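Local coordinates for hypothetical protein (Deinococcus radiodurans, PDB 1U5K), which probably takes part in DNA repair and in recombination by the RecF pathway, and binds a zinc ion, at residues A6-I11 and T29-L34; V56-Y61 and A69-A74; A92-E97 and L235-V240; V132-S137 and P212-A217. All blocks are in the same frame, centred on the assembly; numbering follows the deposited sequence.

Contact 1: A6-I11 and T29-L34; sequences ANRSGI and TPQGKL
The guanidinium of R8 has the isobutyl end of L34 over one face, with CD2 of L34 4.3 Å above the plane and close to its centre. At the edge, near the plane, stand T29 OG1 and G32 O. Q31 comes in obliquely, its amide plane turned 52° from the guanidinium, and its OE1 lies 3.6 Å from R8 CD. The R8 chain, bent at CD and NE, crosses the T29 side chain at about a right angle, and NH1 makes a weak hydrogen bond of 2.9 Å to T29 OG1. That hydroxyl sits between the backbone N and the carbonyl carbon of its own residue (chi1 84°), from where it donates to G32 O over 2.7 Å, in the carbonyl plane and on a lone pair. G32 O also takes the backbone N-H of T29. This is the two-residue connection, a type I turn from T29 to G32, of a beta hairpin formed by strands 23-29 and 32-38 in the OB-fold N-terminal domain, here folded against strand 5-17. Two waters extend the contact: both donate to Q31 OE1, one also donating to N7 O and the other accepting from S9 N. Where S9 O meets the turn, P30 CD approaches to 3.1 Å. S9 OG faces elsewhere, bonded to E77 and H55. G10 CA lies 4.1 Å from T29 CG2, and a CB on G10 would collide with that methyl. At G32 the backbone angles themselves would press a CB against the carbonyl O of Q31.

Contact 2: V56-Y61 and A69-A74; sequences VGVQVY and ASVKQA
Two consecutive residues, K72 and Q73, face the single residue Q59, making a classic beta bulge in an otherwise regular antiparallel pair. Q59 O receives both N-H groups: K72 N at 2.8 Å, nearly along the C=O axis, and Q73 N weakly at 3.5 Å. In return Q59 N donates to Q73 O, tilted from the carbonyl plane. Beyond the bulge the hydrogen-bonded pair Y61 and S70 closes with two good backbone bonds. K72, with a helix-like psi of -39°, sends its bent side chain obliquely across Y61: CE touches Y61 CB at 3.6 Å, and NZ lies over the ring face, 4.1 Å from the centroid and 28° off the normal, a cation-pi contact. The side chains of Q59 and Q73 run side by side in the same direction, with their amide planes 45° apart. The opposite face of the sheet is apolar. V71 spreads its two methyls, CG1 to V58 CG1 at 4.2 Å and CG2 to V60 CG1, while A74 CB meets V58 CG1 at 4.0 Å; V71 also rests on A36 and A38 of strand 32-38. The other edge of strand 55-61 bonds to strand 5-17. The whole is a bulged beta hairpin, strands 55-61 and 69-78, within the five-stranded sheet of the OB-fold N-terminal domain of RecO.

Contact 3: A92-E97 and L235-V240; sequences AHLMAE and LVPSGV
L235 holds CG anti to its carbonyl carbon (chi1 -54°), while H93 has CG anti to its backbone N (chi1 -166°), and the two side chains cross at about a right angle. Methyl CD1 of L235 then comes down on one face of the imidazole in a CH-pi contact, 3.7 Å from the ring centroid and 20° off the normal. It is displaced toward the rim, nearest CD2 of H93 at 3.5 Å. The same methyl lies 3.6 Å from L94 N and 4.2 Å from E97 CG, so it beds against the turn of helix between H93 and E97. In this way the tail that follows helix 211-225 is laid over helix 86-102 of the helical part of RecO. An alanine at H93 would probably leave CD1 of L235 without its aromatic floor and open a gap beside it. L94 slides past L235 in the opposite direction, CB to CB at 3.9 Å, and its CD1 goes on to V236 CG2 at 4.2 Å. E97 turns its carboxylate to a salt bridge with R14. H93 also packs on P81 of the second subunit, and L235 on A84 of that subunit.

Contact 4: V132-S137 and P212-A217; sequences VALVMS and PALWRA
Helices 132-137 and 212-217 run in broadly the same direction, 34° apart, with their axes 11.0 Å from each other, a wide spacing bridged by large side chains. The indole of W215 and the side chain of L134 reach across it. L134 lies obliquely over one face: CD2 stands above the centre of the six-membered ring, 3.4 Å from its centroid and 10° off the normal, a close CH-pi contact. CG of L134 rests farther along the same ring, 3.5 Å from CZ2 of W215. CG of W215 stands anti to its carbonyl carbon (chi1 -76°), and from there the indole extends toward helix 129-141. At the far end of the ring, CH2 of W215 meets A133 CB at 4.0 Å, and CZ3 comes within 4.1 Å of S137 OG, which approaches obliquely. L214 meets L134 at about a right angle, its CB 3.9 Å from L134 CD2; beyond, L214 packs on V186, F189 and L190 of helix 184-192. The indole N-H is used as well, NE1 of W215 bonding to E130 on helix 129-141. An alanine in place of W215 would probably open a gap under L134 and beside A133, and leave the E130 carboxylate without this donor. No hydrogen bond joins the two segments themselves. Cohesion here is therefore likely to come from dispersion and shape between buried groups, with the W215 bond to E130, and another from Y138 OH to L214 O, supplying polar ties between the same two helices.

Contacts 1 and 2 belong to one sheet, their centres 10 Å apart, and strand 5-17 joins strand 55-61 between them: G10 O lies 2.7 Å from V56 N, and R8 O 2.8 Å from V58 N, both probable hydrogen bonds. Contacts 3 and 4 share the helical part, with centres 11 Å apart. There W215 is common ground, since L94 CD2 approaches its CH2 to 3.6 Å and V236 and P237 press on it too; contact 4 is nested within the chain loop that contact 3 closes. Contacts 2 and 4 stand on opposite sides of the chain's centre, their centres 34 Å apart. The zinc site of C153, C156, C173 and C176 lies away from all four.

Contact 1: A6-I11 and T29-L34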
loop_
_atom_site.group_PDB
_atom_site.type_symbol
_atom_site.label_atom_id
_atom_site.label_comp_id
_atom_site.label_asym_id
_atom_site.label_seq_id
_atom_site.Cartn_x
_atom_site.Cartn_y
_atom_site.Cartn_z
ATOM N N ALA A 6 26.545 8.805 16.828
ATOM C CA ALA A 6 25.869 10.095 16.756
ATOM C C ALA A 6 24.592 10.050 17.593
ATOM O O ALA A 6 23.913 9.027 17.654
ATOM C CB ALA A 6 25.543 10.414 15.305
ATOM N N ASN A 7 24.263 11.162 18.236
ATOM C CA ASN A 7 22.981 11.323 18.899
ATOM C C ASN A 7 21.992 11.949 17.917
ATOM O O ASN A 7 22.335 12.857 17.153
ATOM C CB ASN A 7 23.140 12.184 20.153
ATOM C CG ASN A 7 23.948 11.488 21.237
ATOM O OD1 ASN A 7 23.721 10.325 21.564
ATOM N ND2 ASN A 7 24.894 12.212 21.815
ATOM N N ARG A 8 20.789 11.384 17.894
ATOM C CA ARG A 8 19.714 11.854 17.036
ATOM C C ARG A 8 18.416 11.859 17.829
ATOM O O ARG A 8 18.292 11.181 18.844
ATOM C CB ARG A 8 19.613 10.960 15.803
ATOM C CG ARG A 8 20.755 11.181 14.825
ATOM C CD ARG A 8 20.461 12.364 13.911
ATOM N NE ARG A 8 20.875 11.831 12.635
ATOM C CZ ARG A 8 20.202 11.756 11.512
ATOM N NH1 ARG A 8 19.017 12.310 11.287
ATOM N NH2 ARG A 8 20.846 11.112 10.558
ATOM N N SER A 9 17.436 12.619 17.351
ATOM C CA SER A 9 16.171 12.782 18.056
ATOM C C SER A 9 15.047 13.010 17.042
ATOM O O SER A 9 15.136 13.853 16.151
ATOM C CB SER A 9 16.264 13.967 19.021
ATOM O OG SER A 9 15.108 14.044 19.840
ATOM N N GLY A 10 13.998 12.204 17.128
ATOM C CA GLY A 10 12.870 12.400 16.242
ATOM C C GLY A 10 11.765 11.418 16.539
ATOM O O GLY A 10 11.779 10.735 17.559
ATOM N N ILE A 11 10.841 11.351 15.588
ATOM C CA ILE A 11 9.586 10.650 15.726
ATOM C C ILE A 11 9.578 9.394 14.865
ATOM O O ILE A 11 9.822 9.451 13.661
ATOM C CB ILE A 11 8.464 11.610 15.285
ATOM C CG1 ILE A 11 8.406 12.786 16.268
ATOM C CG2 ILE A 11 7.152 10.854 15.379
ATOM C CD1 ILE A 11 7.532 13.911 15.849
ATOM N N THR A 29 13.382 13.299 11.710
ATOM C CA THR A 29 14.195 14.135 12.592
ATOM C C THR A 29 14.515 15.499 11.989
ATOM O O THR A 29 14.462 15.649 10.768
ATOM C CB THR A 29 15.538 13.460 12.949
ATOM O OG1 THR A 29 16.531 13.684 11.933
ATOM C CG2 THR A 29 15.368 11.962 13.067
ATOM N N PRO A 30 14.900 16.460 12.831
ATOM C CA PRO A 30 15.260 17.788 12.329
ATOM C C PRO A 30 16.454 17.782 11.383
ATOM O O PRO A 30 16.567 18.715 10.589
ATOM C CB PRO A 30 15.493 18.618 13.598
ATOM C CG PRO A 30 15.714 17.666 14.688
ATOM C CD PRO A 30 14.996 16.390 14.299
ATOM N N GLN A 31 17.251 16.716 11.390
ATOM C CA GLN A 31 18.349 16.577 10.445
ATOM C C GLN A 31 18.096 15.628 9.276
ATOM O O GLN A 31 19.021 15.281 8.551
ATOM C CB GLN A 31 19.603 16.102 11.182
ATOM C CG GLN A 31 19.920 16.913 12.432
ATOM C CD GLN A 31 21.241 16.478 13.071
ATOM O OE1 GLN A 31 21.287 15.862 14.143
ATOM N NE2 GLN A 31 22.326 16.799 12.391
ATOM N N GLY A 32 16.853 15.208 9.071
ATOM C CA GLY A 32 16.523 14.371 7.937
ATOM C C GLY A 32 15.853 13.080 8.366
ATOM O O GLY A 32 15.625 12.824 9.545
ATOM N N LYS A 33 15.525 12.270 7.368
ATOM C CA LYS A 33 14.981 10.945 7.608
ATOM C C LYS A 33 16.093 10.025 8.094
ATOM O O LYS A 33 17.198 10.124 7.568
ATOM C CB LYS A 33 14.445 10.376 6.301
ATOM C CG LYS A 33 13.186 10.989 5.701
ATOM C CD LYS A 33 12.855 10.137 4.470
ATOM C CE LYS A 33 12.054 10.858 3.423
ATOM N NZ LYS A 33 11.219 9.930 2.591
ATOM N N LEU A 34 15.787 9.095 8.998
ATOM C CA LEU A 34 16.744 8.154 9.556
ATOM C C LEU A 34 16.120 6.764 9.631
ATOM O O LEU A 34 15.044 6.604 10.190
ATOM C CB LEU A 34 17.172 8.589 10.964
ATOM C CG LEU A 34 18.073 7.674 11.799
ATOM C CD1 LEU A 34 19.398 7.409 11.109
ATOM C CD2 LEU A 34 18.293 8.293 13.166
HETATM O O HOH W 1 23.601 14.453 15.485
HETATM O O HOH W 2 18.462 14.494 14.861
#

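Contact 2: V56-Y61 and A69-A74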
loop_
_atom_site.group_PDB
_atom_site.type_symbol
_atom_site.label_atom_id
_atom_site.label_comp_id
_atom_site.label_asym_id
_atom_site.label_seq_id
_atom_site.Cartn_x
_atom_site.Cartn_y
_atom_site.Cartn_z
ATOM N N VAL A 56 11.653 10.057 20.198
ATOM C CA VAL A 56 12.741 9.381 20.892
ATOM C C VAL A 56 14.083 10.052 20.653
ATOM O O VAL A 56 14.304 10.672 19.613
ATOM C CB VAL A 56 12.829 7.902 20.509
ATOM C CG1 VAL A 56 11.532 7.205 20.862
ATOM C CG2 VAL A 56 13.184 7.724 19.029
ATOM N N GLY A 57 14.964 9.941 21.642
ATOM C CA GLY A 57 16.379 10.238 21.516
ATOM C C GLY A 57 17.107 8.912 21.377
ATOM O O GLY A 57 16.843 7.953 22.103
ATOM N N VAL A 58 17.972 8.830 20.376
ATOM C CA VAL A 58 18.675 7.596 20.071
ATOM C C VAL A 58 20.149 7.894 19.849
ATOM O O VAL A 58 20.508 8.898 19.239
ATOM C CB VAL A 58 18.171 6.886 18.793
ATOM C CG1 VAL A 58 16.809 6.253 19.029
ATOM C CG2 VAL A 58 18.132 7.802 17.581
ATOM N N GLN A 59 20.988 7.004 20.363
ATOM C CA GLN A 59 22.386 6.960 19.977
ATOM C C GLN A 59 22.531 5.889 18.908
ATOM O O GLN A 59 22.221 4.724 19.123
ATOM C CB GLN A 59 23.260 6.648 21.189
ATOM C CG GLN A 59 24.744 6.635 20.887
ATOM C CD GLN A 59 25.550 6.519 22.157
ATOM O OE1 GLN A 59 25.933 7.539 22.724
ATOM N NE2 GLN A 59 25.749 5.298 22.638
ATOM N N VAL A 60 23.043 6.284 17.752
ATOM C CA VAL A 60 23.173 5.341 16.650
ATOM C C VAL A 60 24.617 5.215 16.190
ATOM O O VAL A 60 25.375 6.188 16.187
ATOM C CB VAL A 60 22.329 5.703 15.403
ATOM C CG1 VAL A 60 20.875 5.370 15.652
ATOM C CG2 VAL A 60 22.519 7.139 14.983
ATOM N N TYR A 61 24.949 4.007 15.753
ATOM C CA TYR A 61 26.277 3.692 15.235
ATOM C C TYR A 61 26.183 3.341 13.755
ATOM O O TYR A 61 25.451 2.425 13.395
ATOM C CB TYR A 61 26.824 2.487 16.000
ATOM C CG TYR A 61 28.088 1.902 15.418
ATOM C CD1 TYR A 61 29.319 2.507 15.658
ATOM C CD2 TYR A 61 28.067 0.725 14.677
ATOM C CE1 TYR A 61 30.499 1.959 15.159
ATOM C CE2 TYR A 61 29.227 0.183 14.159
ATOM C CZ TYR A 61 30.446 0.825 14.380
ATOM O OH TYR A 61 31.640 0.333 13.893
ATOM N N ALA A 69 22.264 1.952 10.020
ATOM C CA ALA A 69 22.684 2.393 11.343
ATOM C C ALA A 69 22.024 1.530 12.411
ATOM O O ALA A 69 20.875 1.109 12.276
ATOM C CB ALA A 69 22.349 3.857 11.566
ATOM N N SER A 70 22.773 1.271 13.476
ATOM C CA SER A 70 22.312 0.394 14.535
ATOM C C SER A 70 22.034 1.251 15.766
ATOM O O SER A 70 22.767 2.196 16.025
ATOM C CB SER A 70 23.342 -0.721 14.746
ATOM O OG SER A 70 23.892 -0.639 16.043
ATOM N N VAL A 71 20.950 0.968 16.484
ATOM C CA VAL A 71 20.537 1.743 17.649
ATOM C C VAL A 71 21.219 1.143 18.870
ATOM O O VAL A 71 21.080 -0.049 19.127
ATOM C CB VAL A 71 19.010 1.703 17.904
ATOM C CG1 VAL A 71 18.654 2.439 19.188
ATOM C CG2 VAL A 71 18.242 2.294 16.745
ATOM N N LYS A 72 21.968 1.967 19.597
ATOM C CA LYS A 72 22.715 1.514 20.764
ATOM C C LYS A 72 21.941 1.879 22.028
ATOM O O LYS A 72 21.917 1.112 22.990
ATOM C CB LYS A 72 24.137 2.090 20.740
ATOM C CG LYS A 72 25.003 1.528 19.605
ATOM C CD LYS A 72 26.410 1.071 20.047
ATOM C CE LYS A 72 27.293 0.426 18.958
ATOM N NZ LYS A 72 28.771 0.739 18.909
ATOM N N GLN A 73 21.325 3.056 22.038
ATOM C CA GLN A 73 20.452 3.462 23.135
ATOM C C GLN A 73 19.240 4.232 22.615
ATOM O O GLN A 73 19.270 4.867 21.564
ATOM C CB GLN A 73 21.201 4.346 24.133
ATOM C CG GLN A 73 22.295 3.660 24.934
ATOM C CD GLN A 73 23.209 4.665 25.605
ATOM O OE1 GLN A 73 22.787 5.785 25.888
ATOM N NE2 GLN A 73 24.453 4.277 25.867
ATOM N N ALA A 74 18.159 4.186 23.383
ATOM C CA ALA A 74 16.941 4.896 23.016
ATOM C C ALA A 74 16.249 5.360 24.287
ATOM O O ALA A 74 16.096 4.592 25.233
ATOM C CB ALA A 74 16.032 3.996 22.196
#

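Contact 3: A92-E97 and L235-V240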
loop_
_atom_site.group_PDB
_atom_site.type_symbol
_atom_site.label_atom_id
_atom_site.label_comp_id
_atom_site.label_asym_id
_atom_site.label_seq_id
_atom_site.Cartn_x
_atom_site.Cartn_y
_atom_site.Cartn_z
ATOM N N ALA A 92 -2.751 10.259 12.497
ATOM C CA ALA A 92 -1.320 10.239 12.778
ATOM C C ALA A 92 -0.617 9.360 11.745
ATOM O O ALA A 92 0.428 9.718 11.214
ATOM C CB ALA A 92 -1.006 9.736 14.211
ATOM N N HIS A 93 -1.198 8.198 11.473
ATOM C CA HIS A 93 -0.638 7.218 10.552
ATOM C C HIS A 93 -0.599 7.748 9.116
ATOM O O HIS A 93 0.399 7.589 8.424
ATOM C CB HIS A 93 -1.492 5.978 10.678
ATOM C CG HIS A 93 -0.931 4.731 10.073
ATOM N ND1 HIS A 93 0.418 4.501 9.923
ATOM C CD2 HIS A 93 -1.556 3.608 9.647
ATOM C CE1 HIS A 93 0.600 3.298 9.410
ATOM N NE2 HIS A 93 -0.581 2.750 9.202
ATOM N N LEU A 94 -1.666 8.414 8.693
ATOM C CA LEU A 94 -1.680 9.121 7.425
ATOM C C LEU A 94 -0.558 10.159 7.336
ATOM O O LEU A 94 0.163 10.181 6.344
ATOM C CB LEU A 94 -3.051 9.731 7.160
ATOM C CG LEU A 94 -3.233 10.658 5.962
ATOM C CD1 LEU A 94 -2.828 9.967 4.677
ATOM C CD2 LEU A 94 -4.685 11.078 5.905
ATOM N N MET A 95 -0.400 11.016 8.338
ATOM C CA MET A 95 0.637 12.051 8.273
ATOM C C MET A 95 1.998 11.383 8.135
ATOM O O MET A 95 2.820 11.878 7.373
ATOM C CB MET A 95 0.651 12.945 9.506
ATOM C CG MET A 95 -0.642 13.739 9.617
ATOM S SD MET A 95 -0.945 14.883 8.280
ATOM C CE MET A 95 -1.750 13.906 7.119
ATOM N N ALA A 96 2.218 10.296 8.870
ATOM C CA ALA A 96 3.501 9.611 8.863
ATOM C C ALA A 96 3.868 9.088 7.470
ATOM O O ALA A 96 4.952 9.382 6.959
ATOM C CB ALA A 96 3.542 8.519 9.895
ATOM N N GLU A 97 2.957 8.338 6.859
ATOM C CA GLU A 97 3.216 7.725 5.556
ATOM C C GLU A 97 3.210 8.793 4.454
ATOM O O GLU A 97 3.996 8.759 3.512
ATOM C CB GLU A 97 2.230 6.580 5.292
ATOM C CG GLU A 97 2.434 5.367 6.192
ATOM C CD GLU A 97 3.693 4.570 5.865
ATOM O OE1 GLU A 97 4.364 4.814 4.833
ATOM O OE2 GLU A 97 4.011 3.652 6.643
ATOM N N LEU A 235 -4.598 5.296 3.471
ATOM C CA LEU A 235 -5.066 5.921 4.692
ATOM C C LEU A 235 -5.924 7.176 4.538
ATOM O O LEU A 235 -6.368 7.742 5.538
ATOM C CB LEU A 235 -3.868 6.213 5.594
ATOM C CG LEU A 235 -2.997 4.998 5.877
ATOM C CD1 LEU A 235 -1.760 5.412 6.648
ATOM C CD2 LEU A 235 -3.740 3.848 6.549
ATOM N N VAL A 236 -6.171 7.618 3.308
ATOM C CA VAL A 236 -7.019 8.792 3.105
ATOM C C VAL A 236 -8.457 8.409 3.458
ATOM O O VAL A 236 -8.846 7.290 3.145
ATOM C CB VAL A 236 -6.878 9.276 1.653
ATOM C CG1 VAL A 236 -7.866 10.385 1.333
ATOM C CG2 VAL A 236 -5.470 9.780 1.418
ATOM N N PRO A 237 -9.232 9.229 4.168
ATOM C CA PRO A 237 -10.589 8.824 4.565
ATOM C C PRO A 237 -11.380 8.272 3.381
ATOM O O PRO A 237 -11.394 8.903 2.326
ATOM C CB PRO A 237 -11.241 10.127 5.037
ATOM C CG PRO A 237 -10.105 10.972 5.499
ATOM C CD PRO A 237 -8.912 10.578 4.661
ATOM N N SER A 238 -11.974 7.099 3.567
ATOM C CA SER A 238 -12.602 6.320 2.503
ATOM C C SER A 238 -13.815 5.499 2.956
ATOM O O SER A 238 -14.223 4.563 2.262
ATOM C CB SER A 238 -11.551 5.373 1.920
ATOM O OG SER A 238 -10.381 6.108 1.588
ATOM N N GLY A 239 -14.383 5.859 4.104
ATOM C CA GLY A 239 -15.500 5.147 4.695
ATOM C C GLY A 239 -15.295 4.785 6.155
ATOM O O GLY A 239 -14.160 4.670 6.624
ATOM N N VAL A 240 -16.407 4.588 6.861
ATOM C CA VAL A 240 -16.391 4.095 8.236
ATOM C C VAL A 240 -16.819 2.625 8.279
ATOM O O VAL A 240 -17.921 2.310 7.825
ATOM C CB VAL A 240 -17.301 4.957 9.119
#

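Contact 4: V132-S137 and P212-A217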
loop_
_atom_site.group_PDB
_atom_site.type_symbol
_atom_site.label_atom_id
_atom_site.label_comp_id
_atom_site.label_asym_id
_atom_site.label_seq_id
_atom_site.Cartn_x
_atom_site.Cartn_y
_atom_site.Cartn_z
ATOM N N VAL A 132 -7.064 18.845 10.793
ATOM C CA VAL A 132 -5.638 19.026 11.067
ATOM C C VAL A 132 -4.827 18.379 9.939
ATOM O O VAL A 132 -3.903 18.983 9.392
ATOM C CB VAL A 132 -5.239 18.463 12.439
ATOM C CG1 VAL A 132 -3.760 18.625 12.728
ATOM C CG2 VAL A 132 -6.011 19.158 13.570
ATOM N N ALA A 133 -5.179 17.153 9.577
ATOM C CA ALA A 133 -4.404 16.424 8.576
ATOM C C ALA A 133 -4.498 17.053 7.192
ATOM O O ALA A 133 -3.478 17.140 6.513
ATOM C CB ALA A 133 -4.808 14.951 8.541
ATOM N N LEU A 134 -5.680 17.512 6.779
ATOM C CA LEU A 134 -5.834 18.258 5.540
ATOM C C LEU A 134 -4.920 19.472 5.504
ATOM O O LEU A 134 -4.145 19.680 4.569
ATOM C CB LEU A 134 -7.276 18.670 5.241
ATOM C CG LEU A 134 -8.050 17.641 4.439
ATOM C CD1 LEU A 134 -9.506 18.027 4.422
ATOM C CD2 LEU A 134 -7.496 17.377 3.028
ATOM N N VAL A 135 -4.989 20.261 6.565
ATOM C CA VAL A 135 -4.252 21.509 6.643
ATOM C C VAL A 135 -2.749 21.276 6.611
ATOM O O VAL A 135 -2.038 21.942 5.871
ATOM C CB VAL A 135 -4.667 22.321 7.880
ATOM C CG1 VAL A 135 -3.709 23.459 8.124
ATOM C CG2 VAL A 135 -6.070 22.824 7.674
ATOM N N MET A 136 -2.295 20.293 7.381
ATOM C CA MET A 136 -0.885 20.025 7.583
ATOM C C MET A 136 -0.295 19.363 6.342
ATOM O O MET A 136 0.807 19.695 5.914
ATOM C CB MET A 136 -0.700 19.146 8.822
ATOM C CG MET A 136 -1.118 19.869 10.107
ATOM S SD MET A 136 -0.145 21.327 10.423
ATOM C CE MET A 136 1.193 20.650 11.103
ATOM N N SER A 137 -1.051 18.461 5.734
ATOM C CA SER A 137 -0.588 17.836 4.507
ATOM C C SER A 137 -0.393 18.856 3.367
ATOM O O SER A 137 0.659 18.880 2.704
ATOM C CB SER A 137 -1.424 16.564 4.263
ATOM O OG SER A 137 -2.645 16.943 3.665
ATOM N N PRO A 212 -13.785 15.445 0.560
ATOM C CA PRO A 212 -13.329 14.468 -0.437
ATOM C C PRO A 212 -12.667 15.141 -1.642
ATOM O O PRO A 212 -11.648 14.637 -2.109
ATOM C CB PRO A 212 -14.603 13.680 -0.775
ATOM C CG PRO A 212 -15.379 13.744 0.511
ATOM C CD PRO A 212 -15.165 15.166 0.990
ATOM N N ALA A 213 -13.186 16.274 -2.104
ATOM C CA ALA A 213 -12.562 17.046 -3.176
ATOM C C ALA A 213 -11.123 17.463 -2.860
ATOM O O ALA A 213 -10.231 17.352 -3.710
ATOM C CB ALA A 213 -13.390 18.266 -3.485
ATOM N N LEU A 214 -10.916 17.926 -1.630
ATOM C CA LEU A 214 -9.595 18.287 -1.125
ATOM C C LEU A 214 -8.618 17.113 -1.034
ATOM O O LEU A 214 -7.461 17.258 -1.436
ATOM C CB LEU A 214 -9.698 18.993 0.219
ATOM C CG LEU A 214 -10.476 20.311 0.201
ATOM C CD1 LEU A 214 -10.537 20.903 1.599
ATOM C CD2 LEU A 214 -9.757 21.274 -0.732
ATOM N N TRP A 215 -9.085 15.966 -0.549
ATOM C CA TRP A 215 -8.257 14.776 -0.479
ATOM C C TRP A 215 -7.900 14.323 -1.882
ATOM O O TRP A 215 -6.764 13.928 -2.130
ATOM C CB TRP A 215 -8.917 13.616 0.267
ATOM C CG TRP A 215 -8.900 13.797 1.739
ATOM C CD1 TRP A 215 -10.002 13.934 2.541
ATOM C CD2 TRP A 215 -7.755 13.907 2.595
ATOM N NE1 TRP A 215 -9.607 14.107 3.841
ATOM C CE2 TRP A 215 -8.237 14.086 3.908
ATOM C CE3 TRP A 215 -6.372 13.889 2.395
ATOM C CZ2 TRP A 215 -7.392 14.250 4.999
ATOM C CZ3 TRP A 215 -5.527 14.046 3.491
ATOM C CH2 TRP A 215 -6.043 14.253 4.776
ATOM N N ARG A 216 -8.853 14.397 -2.803
ATOM C CA ARG A 216 -8.641 13.908 -4.157
ATOM C C ARG A 216 -7.597 14.732 -4.890
ATOM O O ARG A 216 -6.717 14.186 -5.553
ATOM C CB ARG A 216 -9.945 13.814 -4.947
ATOM C CG ARG A 216 -10.749 12.558 -4.625
ATOM C CD ARG A 216 -11.791 12.176 -5.670
ATOM N NE ARG A 216 -12.685 13.309 -5.896
ATOM C CZ ARG A 216 -13.774 13.561 -5.180
ATOM N NH1 ARG A 216 -14.154 12.741 -4.207
ATOM N NH2 ARG A 216 -14.496 14.636 -5.459
ATOM N N ALA A 217 -7.671 16.045 -4.736
ATOM C CA ALA A 217 -6.761 16.945 -5.414
ATOM C C ALA A 217 -5.342 16.717 -4.902
ATOM O O ALA A 217 -4.397 16.635 -5.694
ATOM C CB ALA A 217 -7.199 18.356 -5.197
#